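Local atomic coordinates of serpin (PDB entry 5HGC), a protein that binds cortisol and, as a member of the serpin family, may inhibit serine proteases. Residues 189-194 / 348-353. Residues are numbered along the deposited sequence; the frame is centred on the assembly and turned at random. Where two conformers were deposited one is given.
Sequences EEREFF and TIEFSH
Three hydrogen bonds reach OE2 of Glu350: a short one from Arg191 NE at 2.7 Å, a weak one from Arg191 NH1, and one donated by a water that also donates to Glu192 O. NH1 turns to OE1 as well, so the guanidinium grips the carboxylate side-on through the syn lone pairs of both oxygens, although the planes lie 47° apart. Glu350 suits its place because its extended chain, CG anti to the backbone N, carries the carboxylate to the guanidinium, while Arg191, bent at chi3, keeps a cation-pi contact with Tyr272. A glutamine here would probably lose the charge pairing and weaken the hold on Arg191. Farther along, the two segments meet through backbone atoms: Phe194 N donates almost straight (171°) to Ser352 O at 2.8 Å. Phe193 CA adds a bent CA-H...O contact to the same oxygen. The broad, apolar Phe193 ring suits this buried packing on backbone: Ser352 C and His353 CA lie over one face, near its rim. Strand 189-194 thus meets strand 348-350 at Glu350 and, past the inverse gamma turn at Phe351, Ser352 and His353, in serpin sheet C, where the chain leaves the reactive-centre region for sheet B strand 355-361.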
loop_
_atom_site.group_PDB
_atom_site.type_symbol
_atom_site.label_atom_id
_atom_site.label_comp_id
_atom_site.label_asym_id
_atom_site.label_seq_id
_atom_site.Cartn_x
_atom_site.Cartn_y
_atom_site.Cartn_z
ATOM N N GLU A 189 10.888 15.406 20.702
ATOM C CA GLU A 189 10.161 16.209 21.687
ATOM C C GLU A 189 8.758 16.390 21.166
ATOM O O GLU A 189 8.565 16.463 19.940
ATOM C CB GLU A 189 10.738 17.648 21.818
ATOM C CG GLU A 189 12.258 17.838 21.888
ATOM C CD GLU A 189 12.946 17.266 23.153
ATOM O OE1 GLU A 189 14.204 17.120 23.120
ATOM O OE2 GLU A 189 12.263 16.964 24.177
ATOM N N GLU A 190 7.775 16.442 22.060
ATOM C CA GLU A 190 6.404 16.648 21.606
ATOM C C GLU A 190 6.272 18.074 21.123
ATOM O O GLU A 190 6.712 19.001 21.800
ATOM C CB GLU A 190 5.316 16.240 22.638
ATOM C CG GLU A 190 5.166 17.075 23.912
ATOM C CD GLU A 190 3.747 17.043 24.485
ATOM O OE1 GLU A 190 3.356 18.020 25.157
ATOM O OE2 GLU A 190 3.013 16.053 24.255
ATOM N N ARG A 191 5.730 18.211 19.914
ATOM C CA ARG A 191 5.544 19.477 19.238
ATOM C C ARG A 191 4.169 19.479 18.614
ATOM O O ARG A 191 3.494 18.455 18.587
ATOM C CB ARG A 191 6.600 19.674 18.144
ATOM C CG ARG A 191 7.971 20.110 18.654
ATOM C CD ARG A 191 8.982 20.213 17.521
ATOM N NE ARG A 191 8.791 21.402 16.692
ATOM C CZ ARG A 191 9.482 22.526 16.821
ATOM N NH1 ARG A 191 9.246 23.548 16.007
ATOM N NH2 ARG A 191 10.417 22.619 17.753
ATOM N N GLU A 192 3.778 20.630 18.104
ATOM C CA GLU A 192 2.459 20.816 17.641
ATOM C C GLU A 192 2.328 20.435 16.193
ATOM O O GLU A 192 3.211 20.741 15.390
ATOM C CB GLU A 192 2.060 22.267 17.834
ATOM C CG GLU A 192 1.553 22.549 19.238
ATOM C CD GLU A 192 1.058 23.973 19.419
ATOM O OE1 GLU A 192 1.265 24.839 18.515
ATOM O OE2 GLU A 192 0.467 24.214 20.493
ATOM N N PHE A 193 1.201 19.788 15.870
ATOM C CA PHE A 193 0.857 19.396 14.520
ATOM C C PHE A 193 -0.474 20.039 14.217
ATOM O O PHE A 193 -1.434 19.899 14.993
ATOM C CB PHE A 193 0.779 17.843 14.393
ATOM C CG PHE A 193 0.628 17.371 12.979
ATOM C CD1 PHE A 193 -0.612 17.434 12.326
ATOM C CD2 PHE A 193 1.737 16.892 12.271
ATOM C CE1 PHE A 193 -0.755 17.065 10.996
ATOM C CE2 PHE A 193 1.598 16.523 10.929
ATOM C CZ PHE A 193 0.348 16.596 10.297
ATOM N N PHE A 194 -0.555 20.695 13.064
ATOM C CA PHE A 194 -1.721 21.501 12.706
ATOM C C PHE A 194 -2.572 20.762 11.705
ATOM O O PHE A 194 -2.307 20.795 10.519
ATOM C CB PHE A 194 -1.330 22.966 12.297
ATOM C CG PHE A 194 -0.359 23.606 13.287
ATOM C CD1 PHE A 194 -0.823 24.117 14.526
ATOM C CD2 PHE A 194 1.046 23.586 13.048
ATOM C CE1 PHE A 194 0.078 24.623 15.482
ATOM C CE2 PHE A 194 1.939 24.095 14.000
ATOM C CZ PHE A 194 1.451 24.618 15.216
ATOM N N THR A 348 15.312 24.527 7.400
ATOM C CA THR A 348 14.596 23.657 8.314
ATOM C C THR A 348 13.317 23.247 7.599
ATOM O O THR A 348 12.614 24.119 7.094
ATOM C CB THR A 348 14.235 24.423 9.597
ATOM O OG1 THR A 348 15.433 24.844 10.221
ATOM C CG2 THR A 348 13.477 23.570 10.596
ATOM N N ILE A 349 13.036 21.944 7.527
ATOM C CA ILE A 349 11.742 21.432 7.019
ATOM C C ILE A 349 11.056 20.694 8.163
ATOM O O ILE A 349 11.648 19.811 8.796
ATOM C CB ILE A 349 11.881 20.440 5.838
ATOM C CG1 ILE A 349 12.763 21.012 4.698
ATOM C CG2 ILE A 349 10.513 19.968 5.314
ATOM C CD1 ILE A 349 12.293 22.317 4.077
ATOM N N GLU A 350 9.816 21.081 8.440
ATOM C CA GLU A 350 9.092 20.512 9.560
ATOM C C GLU A 350 7.737 19.947 9.121
ATOM O O GLU A 350 6.875 20.677 8.674
ATOM C CB GLU A 350 8.946 21.540 10.675
ATOM C CG GLU A 350 8.056 21.026 11.788
ATOM C CD GLU A 350 8.099 21.850 13.050
ATOM O OE1 GLU A 350 8.282 23.096 12.950
ATOM O OE2 GLU A 350 7.940 21.215 14.124
ATOM N N PHE A 351 7.557 18.636 9.208
ATOM C CA PHE A 351 6.288 18.052 8.768
ATOM C C PHE A 351 5.318 18.196 9.923
ATOM O O PHE A 351 5.218 17.338 10.800
ATOM C CB PHE A 351 6.509 16.601 8.357
ATOM C CG PHE A 351 7.109 16.465 6.991
ATOM C CD1 PHE A 351 8.501 16.681 6.790
ATOM C CD2 PHE A 351 6.295 16.162 5.892
ATOM C CE1 PHE A 351 9.066 16.597 5.517
ATOM C CE2 PHE A 351 6.863 16.063 4.627
ATOM C CZ PHE A 351 8.242 16.294 4.420
ATOM N N SER A 352 4.659 19.330 9.982
ATOM C CA SER A 352 3.872 19.612 11.155
ATOM C C SER A 352 2.487 20.038 10.718
ATOM O O SER A 352 1.712 20.554 11.490
ATOM C CB SER A 352 4.557 20.669 12.019
ATOM O OG SER A 352 4.555 21.893 11.319
ATOM N N HIS A 353 2.206 19.864 9.454
ATOM C CA HIS A 353 0.852 19.965 9.000
ATOM C C HIS A 353 0.597 18.773 7.999
ATOM O O HIS A 353 1.519 17.970 7.761
ATOM C CB HIS A 353 0.567 21.387 8.514
ATOM C CG HIS A 353 1.356 21.796 7.325
ATOM N ND1 HIS A 353 2.583 22.414 7.431
ATOM C CD2 HIS A 353 1.106 21.665 5.996
ATOM C CE1 HIS A 353 3.057 22.658 6.218
ATOM N NE2 HIS A 353 2.180 22.216 5.326
HETATM O O HOH W 1 5.760 22.126 15.886
#